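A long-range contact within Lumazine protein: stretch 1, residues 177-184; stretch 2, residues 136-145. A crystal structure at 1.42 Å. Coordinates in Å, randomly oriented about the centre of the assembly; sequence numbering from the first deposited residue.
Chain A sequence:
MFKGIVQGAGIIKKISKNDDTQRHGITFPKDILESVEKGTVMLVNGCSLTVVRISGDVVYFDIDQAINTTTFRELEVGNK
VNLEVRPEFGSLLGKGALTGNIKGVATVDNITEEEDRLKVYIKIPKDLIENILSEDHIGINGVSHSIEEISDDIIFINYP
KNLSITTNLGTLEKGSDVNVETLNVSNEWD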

# COMPACT_ATOMS: atom_id res chain seq x y z
N ASP A 177 -10.81 -3.33 0.46
CA ASP A 177 -10.31 -2.09 1.04
C ASP A 177 -8.85 -1.89 0.72
O ASP A 177 -8.05 -2.81 0.63
CB ASP A 177 -10.50 -2.01 2.53
CG ASP A 177 -11.99 -1.81 2.94
OD1 ASP A 177 -12.87 -1.50 2.13
OD2 ASP A 177 -12.24 -1.98 4.14
N VAL A 178 -8.51 -0.60 0.48
CA VAL A 178 -7.11 -0.18 0.10
C VAL A 178 -6.73 1.06 0.87
O VAL A 178 -7.56 1.87 1.25
CB VAL A 178 -7.02 0.07 -1.41
CG1 VAL A 178 -7.32 -1.12 -2.25
CG2 VAL A 178 -7.92 1.25 -1.84
N ASN A 179 -5.42 1.20 1.06
CA ASN A 179 -4.83 2.45 1.65
C ASN A 179 -4.61 3.45 0.55
O ASN A 179 -3.93 3.15 -0.45
CB ASN A 179 -3.45 2.15 2.26
CG ASN A 179 -3.53 1.23 3.48
OD1 ASN A 179 -4.58 1.19 4.20
ND2 ASN A 179 -2.43 0.58 3.83
N VAL A 180 -5.17 4.66 0.74
CA VAL A 180 -4.95 5.74 -0.30
C VAL A 180 -4.07 6.82 0.25
O VAL A 180 -4.25 7.29 1.43
CB VAL A 180 -6.37 6.31 -0.66
CG1 VAL A 180 -6.20 7.51 -1.66
CG2 VAL A 180 -7.33 5.25 -1.13
N GLU A 181 -3.08 7.19 -0.59
CA GLU A 181 -2.23 8.36 -0.28
C GLU A 181 -2.50 9.33 -1.42
O GLU A 181 -2.22 9.09 -2.58
CB GLU A 181 -0.73 8.09 -0.17
CG GLU A 181 0.01 9.40 0.16
CD GLU A 181 1.37 9.24 0.47
OE1 GLU A 181 1.96 8.19 0.67
OE2 GLU A 181 2.04 10.33 0.45
N THR A 182 -3.12 10.47 -1.08
CA THR A 182 -3.28 11.54 -2.07
C THR A 182 -2.03 12.44 -2.03
O THR A 182 -1.38 12.64 -0.99
CB THR A 182 -4.53 12.38 -1.78
OG1 THR A 182 -4.37 12.94 -0.48
CG2 THR A 182 -5.78 11.46 -1.82
N LEU A 183 -1.79 13.07 -3.20
CA LEU A 183 -0.49 13.64 -3.62
C LEU A 183 -0.73 14.92 -4.37
O LEU A 183 -0.24 15.04 -5.54
CB LEU A 183 0.20 12.71 -4.62
CG LEU A 183 0.54 11.30 -4.19
CD1 LEU A 183 1.08 10.56 -5.36
CD2 LEU A 183 1.58 11.23 -3.00
N ASN A 184 -1.37 15.90 -3.73
CA ASN A 184 -1.58 16.03 -2.25
C ASN A 184 -2.50 17.20 -1.92
O ASN A 184 -2.38 18.30 -2.53
CB ASN A 184 -0.24 16.27 -1.52
CG ASN A 184 0.82 16.81 -2.44
OD1 ASN A 184 0.79 17.99 -2.90
ND2 ASN A 184 1.78 15.93 -2.76
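Stretch 2 (136-145) DHIGINGVSH

Stretch 2 of lumazine protein lies alongside stretch 1 as a β-hairpin whose first strand, 137-140, pairs with the strand that begins at D177. The two strands run antiparallel, with an angle of 153° between their N-to-C directions, and their axes approach to 4.7 Å. Together the stretches bury 512 Å² of surface, counting both sides.

The walk begins before the strand, at D136 (phi/psi -97/164), whose CA-to-CB bond points toward stretch 1. Its carboxylate lies near the backbone at the end of that stretch, with D136 OD1 3.6 Å from L183 O and 4.1 Å from N184 N, the nitrogen of the cis peptide bond between L183 and N184. H137 opens the strand at -83/167. Here two waters link the backbone N and O of H137 to those of L183: one donates to H137 O (2.7 Å from the water oxygen) and accepts from L183 N (3.0 Å), while the other accepts from H137 N (2.9 Å) and donates to L183 O (3.2 Å). The imidazole end of H137 leads away, but its H137 CB touches L183 CD1 at 3.6 Å.

I138 is extended (-145/149), with chi1 and chi2 both t. Its side chain shares a face of the sheet with V180 and I140, and I138 CD1 packs on V180 CG1 at 3.7 Å. Its backbone N and O turn to the hairpin's own second strand, where I138 N bonds to H145 O at 2.9 Å and H145 N to I138 O at 3.1 Å.

G139 (-99/128) is the hydrogen-bonded partner of E181, their CA atoms 4.7 Å apart. G139 N donates to E181 O at 2.9 Å and E181 N donates to G139 O at 2.8 Å, both nearly straight. A CB on G139 would fall 3.4 Å from E181 CB, a tight fit, so the bare glycine leaves room for the glutamate stem. G139 O also receives a CA-H...O contact from V180 CA at 3.3 Å.

I140 (-125/115) faces V180 in a non-hydrogen-bonded pair, CA to CA 4.9 Å. With both chi angles m, its side chain reaches two valines: I140 CD1 lies 4.0 Å from V180 CG2, and I140 CG2 lies 3.9 Å from V178 CB. I140 CA makes a CA-H...O contact with N179 O at 3.4 Å.

The hairpin then reverses in a type I' turn from I140 to V143, closed by bonds of 3.0 Å from I140 N to V143 O and 2.9 Å from V143 N to I140 O. N141 occupies the turn at 48/33, yet still holds stretch 1: N141 N donates to N179 O at 2.8 Å. G142 (89/-2) has backbone angles at which a CB would be jammed against the carbonyl O of N141. Beyond the turn, V143 is out of reach of stretch 1. S144 comes back within range, its S144 OG 4.0 Å from L183 CD1, and the CA-to-CB bond of H145 points away.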

# COMPACT_ATOMS: atom_id res chain seq x y z
N ASP A 136 -3.23 14.37 -11.10
CA ASP A 136 -2.25 14.01 -10.12
C ASP A 136 -2.09 12.48 -10.10
O ASP A 136 -2.89 11.76 -10.68
CB ASP A 136 -2.70 14.54 -8.76
CG ASP A 136 -2.40 16.03 -8.57
OD1 ASP A 136 -2.88 16.55 -7.54
OD2 ASP A 136 -1.65 16.67 -9.40
N HIS A 137 -1.00 12.06 -9.50
CA HIS A 137 -0.79 10.68 -9.21
C HIS A 137 -1.54 10.44 -7.90
O HIS A 137 -2.05 11.33 -7.20
CB HIS A 137 0.71 10.40 -8.97
CG HIS A 137 1.52 10.00 -10.19
ND1 HIS A 137 1.50 10.71 -11.36
CD2 HIS A 137 2.43 9.01 -10.37
CE1 HIS A 137 2.32 10.15 -12.24
NE2 HIS A 137 2.90 9.11 -11.66
N ILE A 138 -1.69 9.15 -7.62
CA ILE A 138 -2.30 8.75 -6.34
C ILE A 138 -1.53 7.46 -5.99
O ILE A 138 -1.14 6.63 -6.80
CB ILE A 138 -3.78 8.53 -6.49
CG1 ILE A 138 -4.47 8.37 -5.10
CG2 ILE A 138 -4.18 7.33 -7.36
CD1 ILE A 138 -5.97 8.48 -5.22
N GLY A 139 -1.41 7.27 -4.67
CA GLY A 139 -0.88 5.97 -4.10
C GLY A 139 -2.04 5.08 -3.64
O GLY A 139 -2.85 5.49 -2.84
N ILE A 140 -2.00 3.85 -4.13
CA ILE A 140 -3.00 2.82 -3.73
C ILE A 140 -2.12 1.65 -3.21
O ILE A 140 -1.35 1.04 -3.96
CB ILE A 140 -3.84 2.30 -4.91
CG1 ILE A 140 -4.66 3.48 -5.51
CG2 ILE A 140 -4.70 1.15 -4.40
CD1 ILE A 140 -5.60 4.09 -4.57
N ASN A 141 -2.25 1.37 -1.90
CA ASN A 141 -1.38 0.38 -1.30
C ASN A 141 0.12 0.50 -1.60
O ASN A 141 0.83 -0.50 -1.68
CB ASN A 141 -1.84 -1.06 -1.60
CG ASN A 141 -3.14 -1.50 -0.99
OD1 ASN A 141 -3.59 -2.67 -1.45
ND2 ASN A 141 -3.65 -0.87 -0.04
N GLY A 142 0.52 1.78 -1.75
CA GLY A 142 1.95 1.98 -1.97
C GLY A 142 2.35 1.96 -3.43
O GLY A 142 3.56 2.13 -3.74
N VAL A 143 1.42 1.72 -4.37
CA VAL A 143 1.74 1.85 -5.82
C VAL A 143 1.29 3.24 -6.25
O VAL A 143 0.16 3.65 -6.13
CB VAL A 143 0.91 0.82 -6.53
CG1 VAL A 143 1.13 0.96 -8.09
CG2 VAL A 143 1.28 -0.62 -6.10
N SER A 144 2.33 3.99 -6.67
CA SER A 144 2.06 5.35 -7.20
C SER A 144 1.79 5.34 -8.77
O SER A 144 2.56 4.70 -9.50
CB SER A 144 3.22 6.27 -6.86
OG SER A 144 2.88 7.59 -7.40
N HIS A 145 0.66 5.94 -9.20
CA HIS A 145 0.36 5.91 -10.65
C HIS A 145 -0.57 7.09 -10.87
O HIS A 145 -1.32 7.51 -9.96
CB HIS A 145 -0.34 4.62 -11.03
CG HIS A 145 -0.39 4.33 -12.49
ND1 HIS A 145 -1.32 4.90 -13.33
CD2 HIS A 145 0.44 3.58 -13.26
CE1 HIS A 145 -1.10 4.45 -14.57
NE2 HIS A 145 -0.05 3.65 -14.54
O HOH W 1 -3.69 12.26 -5.33
O HOH W 2 0.95 13.84 -8.26